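Long-range contact in endoglucanase (Humicola insolens, PDB 1DYS), which hydrolyses internal beta-1,4-glucosidic linkages of cellulose as a glycoside hydrolase of family 6: residues 104-113 against 155-166. Residues are numbered along the deposited sequence; the frame is centred on the assembly and turned at random.
Sequences LSQNGLNRYK and ARGPQQEAIGYA
Lys113 lies across one face of the Tyr165 ring and carries its ammonium on to Glu161. The ring contact is a CH-pi interaction: Lys113 CG sits 3.9 Å from the Tyr165 ring centroid, 18° off the normal. CG anti to the carbonyl carbon and an extended chain beyond it take the lysine over the ring, and NZ then reaches Glu161 OE2 at 2.7 Å. NZ meets OE2 on its anti side, 22° out of the carboxylate plane, in a hydrogen-bonded salt bridge, with the two side chains crossing at about a right angle. Leu109 also crosses Glu161 nearly perpendicularly, laying CD2 against the carboxylate, while its other methyl, CD1, packs 3.8 Å from Ala162 CB.

Tyr112 comes in edge-on. Its CG is anti to the backbone N, directing the ring at the neighbouring helix, where CE2 lies 3.3 Å from Ala162 O, close to the ring plane, and 3.5 Å from Ala162 CB. Both tyrosine hydroxyls are bonded elsewhere, Tyr112 OH to Glu137 and Tyr165 OH to Asn118. At the other end of the contact, Leu104 divides its methyls: CD1 meets Ala155 CA at 3.5 Å, and CD2 meets Pro158 CB at 3.7 Å.

The axes of 108-113 and 155-166 approach to 10.2 Å and run nearly parallel, 9° apart; these segments belong to helices 108-126 and 150-169. Strand 132-136, between them in sequence, belongs to the parallel sheet, so the pair fits the repeated beta-alpha topology of the family 6 distorted barrel. Chemically, methyl, proline and ring contacts accompany a single ion pair, which joins partly exposed residues; the aliphatic part of Lys113 packs on an aromatic face while its charge is probably balanced by Glu161.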
loop_
_atom_site.group_PDB
_atom_site.type_symbol
_atom_site.label_atom_id
_atom_site.label_comp_id
_atom_site.label_asym_id
_atom_site.label_seq_id
_atom_site.Cartn_x
_atom_site.Cartn_y
_atom_site.Cartn_z
ATOM N N LEU A 104 -11.446 -9.609 7.081
ATOM C CA LEU A 104 -12.637 -10.152 7.744
ATOM C C LEU A 104 -12.322 -10.607 9.157
ATOM O O LEU A 104 -13.134 -10.331 10.046
ATOM C CB LEU A 104 -13.302 -11.243 6.915
ATOM C CG LEU A 104 -13.976 -10.762 5.617
ATOM C CD1 LEU A 104 -14.336 -11.984 4.796
ATOM C CD2 LEU A 104 -15.195 -9.912 5.945
ATOM N N SER A 105 -11.131 -11.162 9.369
ATOM C CA SER A 105 -10.719 -11.621 10.688
ATOM C C SER A 105 -10.322 -10.501 11.641
ATOM O O SER A 105 -9.920 -10.796 12.781
ATOM C CB SER A 105 -9.558 -12.606 10.483
ATOM O OG SER A 105 -8.483 -11.990 9.794
ATOM N N GLN A 106 -10.382 -9.239 11.237
ATOM C CA GLN A 106 -10.118 -8.083 12.057
ATOM C C GLN A 106 -11.343 -7.176 12.032
ATOM O O GLN A 106 -11.287 -5.965 11.785
ATOM C CB GLN A 106 -8.864 -7.309 11.630
ATOM C CG GLN A 106 -7.572 -8.139 11.638
ATOM C CD GLN A 106 -6.413 -7.352 11.037
ATOM O OE1 GLN A 106 -6.565 -6.294 10.407
ATOM N NE2 GLN A 106 -5.214 -7.922 11.208
ATOM N N ASN A 107 -12.513 -7.789 12.277
ATOM C CA ASN A 107 -13.804 -7.128 12.320
ATOM C C ASN A 107 -14.052 -6.334 11.040
ATOM O O ASN A 107 -14.700 -5.305 11.053
ATOM C CB ASN A 107 -13.896 -6.214 13.551
ATOM C CG ASN A 107 -15.266 -5.663 13.887
ATOM O OD1 ASN A 107 -15.334 -4.525 14.390
ATOM N ND2 ASN A 107 -16.359 -6.384 13.683
ATOM N N GLY A 108 -13.561 -6.821 9.913
ATOM C CA GLY A 108 -13.587 -6.033 8.673
ATOM C C GLY A 108 -14.939 -5.712 8.115
ATOM O O GLY A 108 -15.142 -4.623 7.537
ATOM N N LEU A 109 -15.898 -6.631 8.214
ATOM C CA LEU A 109 -17.231 -6.352 7.747
ATOM C C LEU A 109 -17.862 -5.187 8.486
ATOM O O LEU A 109 -18.352 -4.242 7.867
ATOM C CB LEU A 109 -18.097 -7.631 7.848
ATOM C CG LEU A 109 -19.520 -7.327 7.377
ATOM C CD1 LEU A 109 -19.486 -6.970 5.876
ATOM C CD2 LEU A 109 -20.442 -8.517 7.581
ATOM N N ASN A 110 -17.783 -5.154 9.832
ATOM C CA ASN A 110 -18.339 -4.022 10.553
ATOM C C ASN A 110 -17.637 -2.706 10.222
ATOM O O ASN A 110 -18.329 -1.700 10.056
ATOM C CB ASN A 110 -18.282 -4.246 12.078
ATOM C CG ASN A 110 -19.392 -5.183 12.508
ATOM O OD1 ASN A 110 -19.230 -6.053 13.383
ATOM N ND2 ASN A 110 -20.553 -5.016 11.886
ATOM N N ARG A 111 -16.317 -2.694 10.107
ATOM C CA ARG A 111 -15.521 -1.500 9.814
ATOM C C ARG A 111 -15.852 -0.976 8.392
ATOM O O ARG A 111 -15.981 0.229 8.191
ATOM C CB ARG A 111 -14.034 -1.753 9.963
ATOM C CG ARG A 111 -13.547 -2.229 11.335
ATOM C CD ARG A 111 -12.054 -2.564 11.306
ATOM N NE ARG A 111 -11.585 -2.710 12.704
ATOM C CZ ARG A 111 -10.350 -3.134 13.000
ATOM N NH1 ARG A 111 -9.443 -3.419 12.070
ATOM N NH2 ARG A 111 -10.035 -3.240 14.291
ATOM N N TYR A 112 -16.025 -1.921 7.465
ATOM C CA TYR A 112 -16.449 -1.545 6.111
ATOM C C TYR A 112 -17.813 -0.860 6.131
ATOM O O TYR A 112 -17.983 0.188 5.501
ATOM C CB TYR A 112 -16.576 -2.756 5.223
ATOM C CG TYR A 112 -16.899 -2.552 3.764
ATOM C CD1 TYR A 112 -15.957 -2.089 2.860
ATOM C CD2 TYR A 112 -18.158 -2.882 3.305
ATOM C CE1 TYR A 112 -16.303 -1.960 1.511
ATOM C CE2 TYR A 112 -18.493 -2.765 1.958
ATOM C CZ TYR A 112 -17.538 -2.304 1.067
ATOM O OH TYR A 112 -17.894 -2.194 -0.260
ATOM N N LYS A 113 -18.783 -1.446 6.860
ATOM C CA LYS A 113 -20.052 -0.689 6.912
ATOM C C LYS A 113 -19.950 0.663 7.598
ATOM O O LYS A 113 -20.437 1.681 7.069
ATOM C CB LYS A 113 -21.104 -1.506 7.680
ATOM C CG LYS A 113 -21.315 -2.867 7.066
ATOM C CD LYS A 113 -22.375 -3.638 7.886
ATOM C CE LYS A 113 -22.813 -4.859 7.084
ATOM N NZ LYS A 113 -23.498 -5.850 7.955
ATOM N N ALA A 155 -14.330 -15.998 2.509
ATOM C CA ALA A 155 -14.710 -14.598 2.436
ATOM C C ALA A 155 -15.998 -14.321 1.669
ATOM O O ALA A 155 -16.609 -13.260 1.755
ATOM C CB ALA A 155 -13.566 -13.880 1.688
ATOM N N ARG A 156 -16.417 -15.318 0.889
ATOM C CA ARG A 156 -17.546 -15.207 -0.032
ATOM C C ARG A 156 -18.788 -14.624 0.615
ATOM O O ARG A 156 -19.303 -13.564 0.203
ATOM C CB ARG A 156 -17.837 -16.582 -0.656
ATOM C CG ARG A 156 -19.050 -16.627 -1.602
ATOM C CD ARG A 156 -19.147 -17.914 -2.364
ATOM N NE ARG A 156 -19.817 -18.054 -3.624
ATOM C CZ ARG A 156 -20.139 -17.222 -4.587
ATOM N NH1 ARG A 156 -19.840 -15.942 -4.452
ATOM N NH2 ARG A 156 -20.788 -17.637 -5.671
ATOM N N GLY A 157 -19.317 -15.280 1.639
ATOM C CA GLY A 157 -20.508 -14.886 2.377
ATOM C C GLY A 157 -20.548 -13.440 2.811
ATOM O O GLY A 157 -21.350 -12.573 2.423
ATOM N N PRO A 158 -19.584 -13.057 3.659
ATOM C CA PRO A 158 -19.447 -11.710 4.170
ATOM C C PRO A 158 -19.197 -10.717 3.038
ATOM O O PRO A 158 -19.674 -9.561 3.082
ATOM C CB PRO A 158 -18.251 -11.755 5.151
ATOM C CG PRO A 158 -18.266 -13.226 5.557
ATOM C CD PRO A 158 -18.629 -13.980 4.279
ATOM N N GLN A 159 -18.492 -11.123 1.991
ATOM C CA GLN A 159 -18.241 -10.125 0.921
ATOM C C GLN A 159 -19.526 -9.808 0.176
ATOM O O GLN A 159 -19.792 -8.649 -0.188
ATOM C CB GLN A 159 -17.104 -10.532 -0.003
ATOM C CG GLN A 159 -15.718 -10.431 0.610
ATOM C CD GLN A 159 -14.667 -10.841 -0.413
ATOM O OE1 GLN A 159 -14.936 -11.567 -1.352
ATOM N NE2 GLN A 159 -13.452 -10.355 -0.231
ATOM N N GLN A 160 -20.396 -10.798 -0.006
ATOM C CA GLN A 160 -21.687 -10.548 -0.654
ATOM C C GLN A 160 -22.525 -9.618 0.199
ATOM O O GLN A 160 -23.162 -8.671 -0.269
ATOM C CB GLN A 160 -22.458 -11.825 -0.944
ATOM C CG GLN A 160 -21.803 -12.750 -1.973
ATOM C CD GLN A 160 -22.602 -14.033 -2.123
ATOM O OE1 GLN A 160 -23.474 -14.332 -1.304
ATOM N NE2 GLN A 160 -22.341 -14.847 -3.133
ATOM N N GLU A 161 -22.501 -9.847 1.526
ATOM C CA GLU A 161 -23.201 -8.976 2.452
ATOM C C GLU A 161 -22.612 -7.562 2.426
ATOM O O GLU A 161 -23.355 -6.579 2.459
ATOM C CB GLU A 161 -23.139 -9.538 3.884
ATOM C CG GLU A 161 -23.773 -8.593 4.898
ATOM C CD GLU A 161 -23.879 -9.188 6.290
ATOM O OE1 GLU A 161 -23.736 -10.423 6.419
ATOM O OE2 GLU A 161 -24.123 -8.432 7.256
ATOM N N ALA A 162 -21.277 -7.453 2.323
ATOM C CA ALA A 162 -20.666 -6.133 2.256
ATOM C C ALA A 162 -21.112 -5.337 1.029
ATOM O O ALA A 162 -21.425 -4.148 1.140
ATOM C CB ALA A 162 -19.139 -6.198 2.210
ATOM N N ILE A 163 -21.095 -5.994 -0.124
ATOM C CA ILE A 163 -21.455 -5.279 -1.362
ATOM C C ILE A 163 -22.944 -4.915 -1.363
ATOM O O ILE A 163 -23.392 -3.798 -1.696
ATOM C CB ILE A 163 -21.069 -6.111 -2.580
ATOM C CG1 ILE A 163 -19.553 -6.355 -2.663
ATOM C CG2 ILE A 163 -21.532 -5.332 -3.818
ATOM C CD1 ILE A 163 -19.115 -7.175 -3.871
ATOM N N GLY A 164 -23.754 -5.888 -0.886
ATOM C CA GLY A 164 -25.200 -5.601 -0.792
ATOM C C GLY A 164 -25.426 -4.404 0.116
ATOM O O GLY A 164 -26.324 -3.601 -0.120
ATOM N N TYR A 165 -24.645 -4.328 1.210
ATOM C CA TYR A 165 -24.762 -3.220 2.122
ATOM C C TYR A 165 -24.409 -1.886 1.457
ATOM O O TYR A 165 -25.136 -0.900 1.622
ATOM C CB TYR A 165 -23.915 -3.426 3.395
ATOM C CG TYR A 165 -24.074 -2.271 4.359
ATOM C CD1 TYR A 165 -25.171 -2.293 5.243
ATOM C CD2 TYR A 165 -23.234 -1.186 4.450
ATOM C CE1 TYR A 165 -25.377 -1.252 6.118
ATOM C CE2 TYR A 165 -23.449 -0.137 5.320
ATOM C CZ TYR A 165 -24.530 -0.174 6.180
ATOM O OH TYR A 165 -24.765 0.836 7.074
ATOM N N ALA A 166 -23.348 -1.929 0.652
ATOM C CA ALA A 166 -22.966 -0.697 -0.054
ATOM C C ALA A 166 -24.055 -0.264 -1.047
ATOM O O ALA A 166 -24.376 0.932 -1.016
ATOM C CB ALA A 166 -21.651 -1.027 -0.751
#